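Side-chain contacts in cytosol aminopeptidase (Coxiella burnetii, PDB 3IJ3), which is a cytosol aminopeptidase of the M17 family, probably a manganese-dependent enzyme that removes amino-terminal residues from peptides: residues A[324-329]-A[436-441]; A[408-413]-A[428-433]; A[337-342]-A[356-361]. All blocks are in the same frame, centred on the assembly; numbering follows the deposited sequence. Where two conformers were deposited one is given.

All three contacts lie in the catalytic domain, on the same side of the chain's centre. Along the chain contact 1 encloses the other two, and contact 3 closes before contact 2 opens. The centre of contact 1 lies about 9 Å from that of contact 2 and about 12 Å from that of contact 3, themselves about 14 Å apart. Contact 1 touches both neighbours, through a probable Glu327-Ser412 hydrogen bond and His437 against Leu410, and through Phe438 against Ala340; contacts 2 and 3 do not touch. Helix 427-436 and the turn after it thus join the small three-stranded sheet to helix 335-347, which packs on the central sheet beside the metal site.

Contact 1. Residues A[324-329]-A[436-441]. With EDO (1,2-ethanediol), chain I.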
loop_
_atom_site.group_PDB
_atom_site.type_symbol
_atom_site.label_atom_id
_atom_site.label_comp_id
_atom_site.label_asym_id
_atom_site.label_seq_id
_atom_site.Cartn_x
_atom_site.Cartn_y
_atom_site.Cartn_z
ATOM N N LYS A 324 -10.421 -28.910 21.462
ATOM C CA LYS A 324 -9.222 -28.683 20.658
ATOM C C LYS A 324 -8.840 -27.236 20.942
ATOM O O LYS A 324 -9.701 -26.428 21.306
ATOM C CB LYS A 324 -9.470 -28.880 19.179
ATOM C CG LYS A 324 -9.812 -30.294 18.820
ATOM C CD LYS A 324 -9.956 -30.496 17.305
ATOM C CE LYS A 324 -10.305 -31.946 16.975
ATOM N NZ LYS A 324 -9.232 -32.880 17.358
ATOM N N THR A 325 -7.570 -26.897 20.815
ATOM C CA THR A 325 -7.144 -25.497 21.022
ATOM C C THR A 325 -6.838 -24.878 19.650
ATOM O O THR A 325 -6.229 -25.525 18.811
ATOM C CB THR A 325 -5.946 -25.380 21.959
ATOM O OG1 THR A 325 -4.896 -26.250 21.533
ATOM C CG2 THR A 325 -6.387 -25.734 23.398
ATOM N N ILE A 326 -7.254 -23.628 19.447
ATOM C CA ILE A 326 -7.019 -22.918 18.194
ATOM C C ILE A 326 -6.172 -21.677 18.454
ATOM O O ILE A 326 -6.537 -20.838 19.278
ATOM C CB ILE A 326 -8.322 -22.392 17.606
ATOM C CG1 ILE A 326 -9.338 -23.520 17.429
ATOM C CG2 ILE A 326 -8.060 -21.716 16.287
ATOM C CD1 ILE A 326 -10.721 -22.939 17.223
ATOM N N GLU A 327 -5.044 -21.586 17.777
ATOM C CA GLU A 327 -4.212 -20.407 17.851
ATOM C C GLU A 327 -4.735 -19.450 16.789
ATOM O O GLU A 327 -4.769 -19.786 15.588
ATOM C CB GLU A 327 -2.748 -20.722 17.595
ATOM C CG GLU A 327 -1.871 -19.440 17.710
ATOM C CD GLU A 327 -0.398 -19.667 17.447
ATOM O OE1 GLU A 327 -0.038 -20.689 16.804
ATOM O OE2 GLU A 327 0.413 -18.799 17.888
ATOM N N ILE A 328 -5.093 -18.248 17.202
ATOM C CA ILE A 328 -5.605 -17.251 16.274
ATOM C C ILE A 328 -4.455 -16.554 15.557
ATOM O O ILE A 328 -3.651 -15.816 16.166
ATOM C CB ILE A 328 -6.467 -16.187 16.988
ATOM C CG1 ILE A 328 -7.624 -16.851 17.754
ATOM C CG2 ILE A 328 -6.991 -15.121 15.961
ATOM C CD1 ILE A 328 -8.531 -17.769 16.871
ATOM N N THR A 329 -4.359 -16.806 14.264
ATOM C CA THR A 329 -3.341 -16.189 13.414
ATOM C C THR A 329 -3.938 -15.105 12.511
ATOM O O THR A 329 -3.202 -14.411 11.830
ATOM C CB THR A 329 -2.575 -17.234 12.577
ATOM O OG1 THR A 329 -3.487 -18.072 11.894
ATOM C CG2 THR A 329 -1.716 -18.113 13.493
ATOM N N GLN A 436 -13.209 -29.301 8.894
ATOM C CA GLN A 436 -13.175 -30.737 8.847
ATOM C C GLN A 436 -12.571 -31.326 10.118
ATOM O O GLN A 436 -12.872 -32.454 10.462
ATOM C CB GLN A 436 -12.411 -31.233 7.623
ATOM C CG GLN A 436 -12.471 -32.726 7.442
ATOM C CD GLN A 436 -11.817 -33.185 6.164
ATOM O OE1 GLN A 436 -10.853 -32.566 5.677
ATOM N NE2 GLN A 436 -12.308 -34.290 5.622
ATOM N N HIS A 437 -11.713 -30.580 10.798
ATOM C CA HIS A 437 -11.129 -31.083 12.068
ATOM C C HIS A 437 -12.193 -31.324 13.125
ATOM O O HIS A 437 -11.945 -32.071 14.084
ATOM C CB HIS A 437 -10.106 -30.106 12.641
ATOM C CG HIS A 437 -8.798 -30.112 11.919
ATOM N ND1 HIS A 437 -8.621 -29.503 10.699
ATOM C CD2 HIS A 437 -7.597 -30.640 12.252
ATOM C CE1 HIS A 437 -7.367 -29.656 10.309
ATOM N NE2 HIS A 437 -6.724 -30.342 11.230
ATOM N N PHE A 438 -13.373 -30.730 12.933
ATOM C CA PHE A 438 -14.490 -30.819 13.914
ATOM C C PHE A 438 -15.603 -31.774 13.518
ATOM O O PHE A 438 -16.577 -31.970 14.276
ATOM C CB PHE A 438 -15.014 -29.412 14.190
ATOM C CG PHE A 438 -13.948 -28.508 14.751
ATOM C CD1 PHE A 438 -13.758 -28.431 16.129
ATOM C CD2 PHE A 438 -13.077 -27.807 13.914
ATOM C CE1 PHE A 438 -12.738 -27.649 16.679
ATOM C CE2 PHE A 438 -12.044 -27.024 14.457
ATOM C CZ PHE A 438 -11.872 -26.958 15.852
ATOM N N VAL A 439 -15.448 -32.405 12.358
ATOM C CA VAL A 439 -16.464 -33.333 11.854
ATOM C C VAL A 439 -15.900 -34.672 11.403
ATOM O O VAL A 439 -15.088 -34.736 10.474
ATOM C CB VAL A 439 -17.191 -32.723 10.632
ATOM C CG1 VAL A 439 -18.329 -33.664 10.173
ATOM C CG2 VAL A 439 -17.761 -31.350 10.954
ATOM N N SER A 440 -16.338 -35.749 12.055
ATOM C CA SER A 440 -15.931 -37.095 11.691
ATOM C C SER A 440 -16.202 -37.415 10.216
ATOM O O SER A 440 -17.244 -37.031 9.672
ATOM C CB SER A 440 -16.715 -38.116 12.518
ATOM O OG SER A 440 -16.388 -39.434 12.121
ATOM N N ASP A 441 -15.278 -38.140 9.575
ATOM C CA ASP A 441 -15.496 -38.604 8.199
ATOM C C ASP A 441 -16.699 -39.549 8.123
ATOM O O ASP A 441 -17.231 -39.788 7.023
ATOM C CB ASP A 441 -14.271 -39.350 7.645
ATOM C CG ASP A 441 -13.123 -38.427 7.275
ATOM O OD1 ASP A 441 -13.322 -37.202 7.122
ATOM O OD2 ASP A 441 -12.007 -38.960 7.116
HETATM C C1 EDO I . -2.113 -29.339 11.556
HETATM O O1 EDO I . -1.550 -30.641 11.376
HETATM C C2 EDO I . -3.620 -29.372 11.352
HETATM O O2 EDO I . -4.126 -30.714 11.388
HETATM O O HOH W 1 -9.545 -34.169 14.260
#
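The aliphatic part of Lys324 runs alongside Phe438, and the two side chains slide past each other in opposite directions. CD of Lys324 comes within 4.0 Å of CE1 of Phe438, meeting the ring obliquely. Ile326 adds a looser apolar touch, its CD1 lying 4.4 Å from CZ of the same ring. Phe434 and Ala340 also pack against this phenylalanine.

The polar part centres on the carbonyl of His437. CE of Lys324 sits 3.3 Å from His437 O, and the chain then bends at its last torsion (chi4 -64°), turning NZ aside to 4.3 Å from this oxygen. A water links the two instead: it donates to His437 O at 3.2 Å and accepts a weak bond from Lys324 NZ. The ammonium also bonds a triethylene glycol.

The imidazole of His437 meets a 1,2-ethanediol at its edge, in plane, with NE2 2.6 Å from O2 of the diol and a nearly straight bond (166°). ND1 is hydrogen-bonded to Leu433 O.

His437 and Phe438 are the central residues of a type I beta turn, Gln436 to Val439, that follows helix 427-436 and rests against strand 325-327 of the small three-stranded sheet in the catalytic domain.

Contact 2. Residues A[408-413]-A[428-433]; sequences NYLKSE and AITAAL
Leu410 sets CG beside its backbone N (chi1 -68°), and its second torsion (chi2 174°) sends CD1 on toward Leu433 and leaves CD2 to meet Thr430, which turns its methyl CG2 anti to its own N. The arrangement is a loop packed on one flank of an alpha-helix: Tyr409 and Leu410, at the end of a 3-10 segment, lie against helix 427-436 of the catalytic domain. Leu410 and Thr430 cross obliquely, with CD2 of Leu410 3.7 Å from CG2 of Thr430.

The other branch of Leu410 reaches along the helix. Its CD1 lies 3.9 Å from Thr430 O and 4.4 Å from CB of Leu433, one turn further on, so that CD1 spans from Thr430 to Leu433 while CD2 stays at Thr430. Tyr409, deposited in two conformers, adds little: its ring stays loosely and obliquely near Thr430. Ile429, on the same helix, packs against Ala367 of the third subunit, which places this region next to a subunit boundary.

All four touching residues are buried, and the contact between the segments is mainly apolar. Thr430 keeps its polar end occupied within its own helix region. With OG1 beside the backbone N (chi1 -58°), the hydroxyl hydrogen-bonds the carbonyl of Ala426, four residues earlier, and has a weak bond with Ser421 OG. A bound sulfate lies about 3 Å from the nearest side-chain atom of Thr430. The next turn of the helix is closed by Leu433 N to Ile429 O, 2.9 Å.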
loop_
_atom_site.group_PDB
_atom_site.type_symbol
_atom_site.label_atom_id
_atom_site.label_comp_id
_atom_site.label_asym_id
_atom_site.label_seq_id
_atom_site.Cartn_x
_atom_site.Cartn_y
_atom_site.Cartn_z
ATOM N N ASN A 408 -1.259 -29.173 6.634
ATOM C CA ASN A 408 0.023 -28.676 7.139
ATOM C C ASN A 408 0.062 -27.152 7.261
ATOM O O ASN A 408 0.803 -26.618 8.075
ATOM C CB ASN A 408 1.204 -29.178 6.263
ATOM C CG ASN A 408 1.535 -30.652 6.485
ATOM O OD1 ASN A 408 1.175 -31.252 7.507
ATOM N ND2 ASN A 408 2.259 -31.242 5.529
ATOM N N TYR A 409 -0.734 -26.443 6.443
ATOM C CA TYR A 409 -0.813 -24.972 6.502
ATOM C C TYR A 409 -1.442 -24.466 7.795
ATOM O O TYR A 409 -1.251 -23.286 8.162
ATOM C CB TYR A 409 -1.642 -24.354 5.349
ATOM C CG TYR A 409 -1.052 -24.447 3.954
ATOM C CD1 TYR A 409 0.317 -24.289 3.737
ATOM C CD2 TYR A 409 -1.881 -24.544 2.835
ATOM C CE1 TYR A 409 0.857 -24.350 2.446
ATOM C CE2 TYR A 409 -1.346 -24.604 1.552
ATOM C CZ TYR A 409 0.008 -24.499 1.363
ATOM O OH TYR A 409 0.539 -24.545 0.095
ATOM N N LEU A 410 -2.156 -25.355 8.487
ATOM C CA LEU A 410 -2.870 -25.015 9.728
ATOM C C LEU A 410 -2.049 -25.448 10.971
ATOM O O LEU A 410 -2.551 -25.461 12.094
ATOM C CB LEU A 410 -4.264 -25.643 9.720
ATOM C CG LEU A 410 -5.187 -25.041 8.674
ATOM C CD1 LEU A 410 -6.521 -25.812 8.627
ATOM C CD2 LEU A 410 -5.408 -23.561 8.968
ATOM N N LYS A 411 -0.784 -25.796 10.764
ATOM C CA LYS A 411 0.085 -26.240 11.877
ATOM C C LYS A 411 0.382 -25.084 12.845
ATOM O O LYS A 411 0.648 -23.965 12.408
ATOM C CB LYS A 411 1.415 -26.790 11.331
ATOM C CG LYS A 411 2.514 -26.979 12.391
ATOM C CD LYS A 411 3.799 -27.580 11.822
ATOM C CE LYS A 411 4.951 -27.496 12.847
ATOM N NZ LYS A 411 4.543 -28.043 14.184
ATOM N N SER A 412 0.308 -25.372 14.150
ATOM C CA SER A 412 0.629 -24.394 15.204
ATOM C C SER A 412 1.752 -24.937 16.064
ATOM O O SER A 412 1.804 -26.146 16.322
ATOM C CB SER A 412 -0.594 -24.159 16.107
ATOM O OG SER A 412 -0.242 -23.300 17.172
ATOM N N GLU A 413 2.667 -24.075 16.494
ATOM C CA GLU A 413 3.695 -24.493 17.424
ATOM C C GLU A 413 3.148 -24.478 18.875
ATOM O O GLU A 413 3.771 -25.058 19.773
ATOM C CB GLU A 413 4.912 -23.550 17.377
ATOM C CG GLU A 413 5.608 -23.451 16.023
ATOM C CD GLU A 413 6.289 -24.741 15.615
ATOM O OE1 GLU A 413 6.554 -25.577 16.481
ATOM O OE2 GLU A 413 6.574 -24.907 14.417
ATOM N N ALA A 428 -10.076 -20.735 0.390
ATOM C CA ALA A 428 -11.329 -21.510 0.529
ATOM C C ALA A 428 -11.055 -22.895 1.025
ATOM O O ALA A 428 -11.735 -23.370 1.991
ATOM C CB ALA A 428 -12.063 -21.573 -0.776
ATOM N N ILE A 429 -10.025 -23.536 0.445
ATOM C CA ILE A 429 -9.740 -24.899 0.863
ATOM C C ILE A 429 -9.338 -24.865 2.311
ATOM O O ILE A 429 -9.752 -25.709 3.103
ATOM C CB ILE A 429 -8.648 -25.534 0.029
ATOM C CG1 ILE A 429 -9.177 -25.720 -1.398
ATOM C CG2 ILE A 429 -8.198 -26.909 0.626
ATOM C CD1 ILE A 429 -8.092 -26.084 -2.408
ATOM N N THR A 430 -8.522 -23.868 2.663
ATOM C CA THR A 430 -8.032 -23.751 4.022
ATOM C C THR A 430 -9.177 -23.692 5.061
ATOM O O THR A 430 -9.140 -24.421 6.065
ATOM C CB THR A 430 -7.029 -22.511 4.129
ATOM O OG1 THR A 430 -5.949 -22.706 3.208
ATOM C CG2 THR A 430 -6.463 -22.421 5.557
ATOM N N ALA A 431 -10.200 -22.870 4.834
ATOM C CA ALA A 431 -11.324 -22.749 5.760
ATOM C C ALA A 431 -12.100 -24.058 5.943
ATOM O O ALA A 431 -12.484 -24.451 7.061
ATOM C CB ALA A 431 -12.261 -21.646 5.335
ATOM N N ALA A 432 -12.348 -24.718 4.821
ATOM C CA ALA A 432 -13.052 -25.976 4.803
ATOM C C ALA A 432 -12.249 -27.049 5.524
ATOM O O ALA A 432 -12.832 -27.857 6.266
ATOM C CB ALA A 432 -13.354 -26.395 3.329
ATOM N N LEU A 433 -10.929 -27.078 5.322
ATOM C CA LEU A 433 -10.076 -28.084 6.008
ATOM C C LEU A 433 -10.065 -27.824 7.494
ATOM O O LEU A 433 -9.966 -28.748 8.294
ATOM C CB LEU A 433 -8.609 -28.094 5.536
ATOM C CG LEU A 433 -8.216 -28.701 4.223
ATOM C CD1 LEU A 433 -6.722 -28.366 3.931
ATOM C CD2 LEU A 433 -8.495 -30.206 4.184
#

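Contact 3. Residues A[337-342]-A[356-361]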
loop_
_atom_site.group_PDB
_atom_site.type_symbol
_atom_site.label_atom_id
_atom_site.label_comp_id
_atom_site.label_asym_id
_atom_site.label_seq_id
_atom_site.Cartn_x
_atom_site.Cartn_y
_atom_site.Cartn_z
ATOM N N VAL A 337 -14.093 -20.213 13.102
ATOM C CA VAL A 337 -13.909 -20.401 14.569
ATOM C C VAL A 337 -15.277 -20.580 15.267
ATOM O O VAL A 337 -15.458 -21.530 16.053
ATOM C CB VAL A 337 -13.084 -19.264 15.194
ATOM C CG1 VAL A 337 -12.988 -19.401 16.736
ATOM C CG2 VAL A 337 -11.670 -19.201 14.563
ATOM N N VAL A 338 -16.249 -19.726 14.925
ATOM C CA VAL A 338 -17.573 -19.843 15.552
ATOM C C VAL A 338 -18.295 -21.079 15.031
ATOM O O VAL A 338 -18.986 -21.759 15.804
ATOM C CB VAL A 338 -18.427 -18.560 15.476
ATOM C CG1 VAL A 338 -17.589 -17.369 16.044
ATOM C CG2 VAL A 338 -18.943 -18.259 14.048
ATOM N N LEU A 339 -18.113 -21.389 13.752
ATOM C CA LEU A 339 -18.728 -22.595 13.161
ATOM C C LEU A 339 -18.199 -23.877 13.805
ATOM O O LEU A 339 -18.932 -24.847 13.929
ATOM C CB LEU A 339 -18.509 -22.647 11.649
ATOM C CG LEU A 339 -19.354 -21.668 10.847
ATOM C CD1 LEU A 339 -18.907 -21.661 9.376
ATOM C CD2 LEU A 339 -20.844 -21.993 10.975
ATOM N N ALA A 340 -16.925 -23.886 14.193
ATOM C CA ALA A 340 -16.313 -25.068 14.831
ATOM C C ALA A 340 -17.089 -25.530 16.059
ATOM O O ALA A 340 -17.271 -26.735 16.266
ATOM C CB ALA A 340 -14.835 -24.792 15.208
ATOM N N ASP A 341 -17.539 -24.582 16.878
ATOM C CA ASP A 341 -18.339 -24.924 18.047
ATOM C C ASP A 341 -19.726 -25.437 17.675
ATOM O O ASP A 341 -20.230 -26.363 18.307
ATOM C CB ASP A 341 -18.470 -23.738 18.994
ATOM C CG ASP A 341 -17.333 -23.657 20.001
ATOM O OD1 ASP A 341 -16.435 -24.527 19.986
ATOM O OD2 ASP A 341 -17.393 -22.747 20.860
ATOM N N ALA A 342 -20.351 -24.833 16.668
ATOM C CA ALA A 342 -21.683 -25.277 16.243
ATOM C C ALA A 342 -21.564 -26.680 15.670
ATOM O O ALA A 342 -22.405 -27.531 15.923
ATOM C CB ALA A 342 -22.292 -24.297 15.201
ATOM N N ASP A 356 -23.572 -27.027 6.247
ATOM C CA ASP A 356 -23.278 -25.667 6.715
ATOM C C ASP A 356 -23.183 -24.674 5.557
ATOM O O ASP A 356 -22.850 -25.030 4.419
ATOM C CB ASP A 356 -22.081 -25.585 7.669
ATOM C CG ASP A 356 -20.756 -25.606 6.998
ATOM O OD1 ASP A 356 -20.416 -24.593 6.324
ATOM O OD2 ASP A 356 -19.986 -26.579 7.237
ATOM N N PHE A 357 -23.546 -23.435 5.867
ATOM C CA PHE A 357 -23.519 -22.325 4.912
ATOM C C PHE A 357 -22.699 -21.230 5.551
ATOM O O PHE A 357 -22.959 -20.838 6.701
ATOM C CB PHE A 357 -24.910 -21.788 4.634
ATOM C CG PHE A 357 -25.808 -22.754 3.916
ATOM C CD1 PHE A 357 -25.818 -22.799 2.531
ATOM C CD2 PHE A 357 -26.639 -23.586 4.619
ATOM C CE1 PHE A 357 -26.657 -23.666 1.858
ATOM C CE2 PHE A 357 -27.476 -24.494 3.952
ATOM C CZ PHE A 357 -27.487 -24.522 2.579
ATOM N N SER A 358 -21.716 -20.757 4.817
ATOM C CA SER A 358 -20.832 -19.725 5.299
ATOM C C SER A 358 -20.530 -18.741 4.189
ATOM O O SER A 358 -20.434 -19.108 3.051
ATOM C CB SER A 358 -19.547 -20.378 5.788
ATOM O OG SER A 358 -18.714 -19.437 6.411
ATOM N N THR A 359 -20.437 -17.465 4.527
ATOM C CA THR A 359 -20.099 -16.452 3.531
ATOM C C THR A 359 -18.598 -16.267 3.404
ATOM O O THR A 359 -17.818 -16.314 4.389
ATOM C CB THR A 359 -20.730 -15.100 3.828
ATOM O OG1 THR A 359 -20.560 -14.793 5.225
ATOM C CG2 THR A 359 -22.211 -15.114 3.476
ATOM N N LEU A 360 -18.193 -16.040 2.156
ATOM C CA LEU A 360 -16.804 -15.785 1.802
ATOM C C LEU A 360 -16.425 -14.359 2.113
ATOM O O LEU A 360 -17.247 -13.460 1.900
ATOM C CB LEU A 360 -16.632 -15.920 0.283
ATOM C CG LEU A 360 -16.690 -17.318 -0.268
ATOM C CD1 LEU A 360 -16.913 -17.390 -1.740
ATOM C CD2 LEU A 360 -15.374 -18.014 0.157
ATOM N N THR A 361 -15.198 -14.142 2.585
ATOM C CA THR A 361 -14.679 -12.759 2.796
ATOM C C THR A 361 -13.254 -12.655 2.210
ATOM O O THR A 361 -12.427 -13.571 2.402
ATOM C CB THR A 361 -14.675 -12.344 4.273
ATOM O OG1 THR A 361 -13.808 -13.225 5.018
ATOM C CG2 THR A 361 -16.127 -12.401 4.840
#
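The carboxylate of Asp356, which faces Leu339 across the contact, is gripped at both oxygens: OD1 is hydrogen-bonded to ND1 of His447 and OD2 to NE1 of Trp445, both from the neighbouring strand 445-454. Two ring nitrogens from one strand thus fix the rotation of a buried acid. Leu339 approaches this group only loosely, its CD1 being 4.5 Å from Asp356 OD1.

The closer touch is to Ser358, two residues along the same strand and on the same face of it. CD1 of Leu339 lies 3.7 Å from OG and 3.9 Å from CB of Ser358, so one methyl group touches both atoms of the serine side chain. The leucine gets there with CG beside its backbone N (chi1 -74°) and CD1 extended away from CA (chi2 172°). Phe357, between the two, points away from the helix, and its ring meets that of Phe448 with planes about 15° apart.

Helix 335-347 packs here on the central mixed sheet. It belongs to the connection that carries the chain from strand 295-305 to strand 353-359, passing over the intervening strand 244-252, where Leu339 and Ala342 also touch Val248. The metal site lies close by: the side chain of Ser358 is about 7 Å from the lithium ion, and Thr359 bonds two of the ion's ligands, through OG1 to Asp273 and through O to Lys250.

Chemically, a leucine methyl packs beside a polar strip whose acid finds its partners within the sheet; the indole N-H of Trp445, and His447 if its ND1 carries the proton, would be consistent with a charged Asp356 despite its burial.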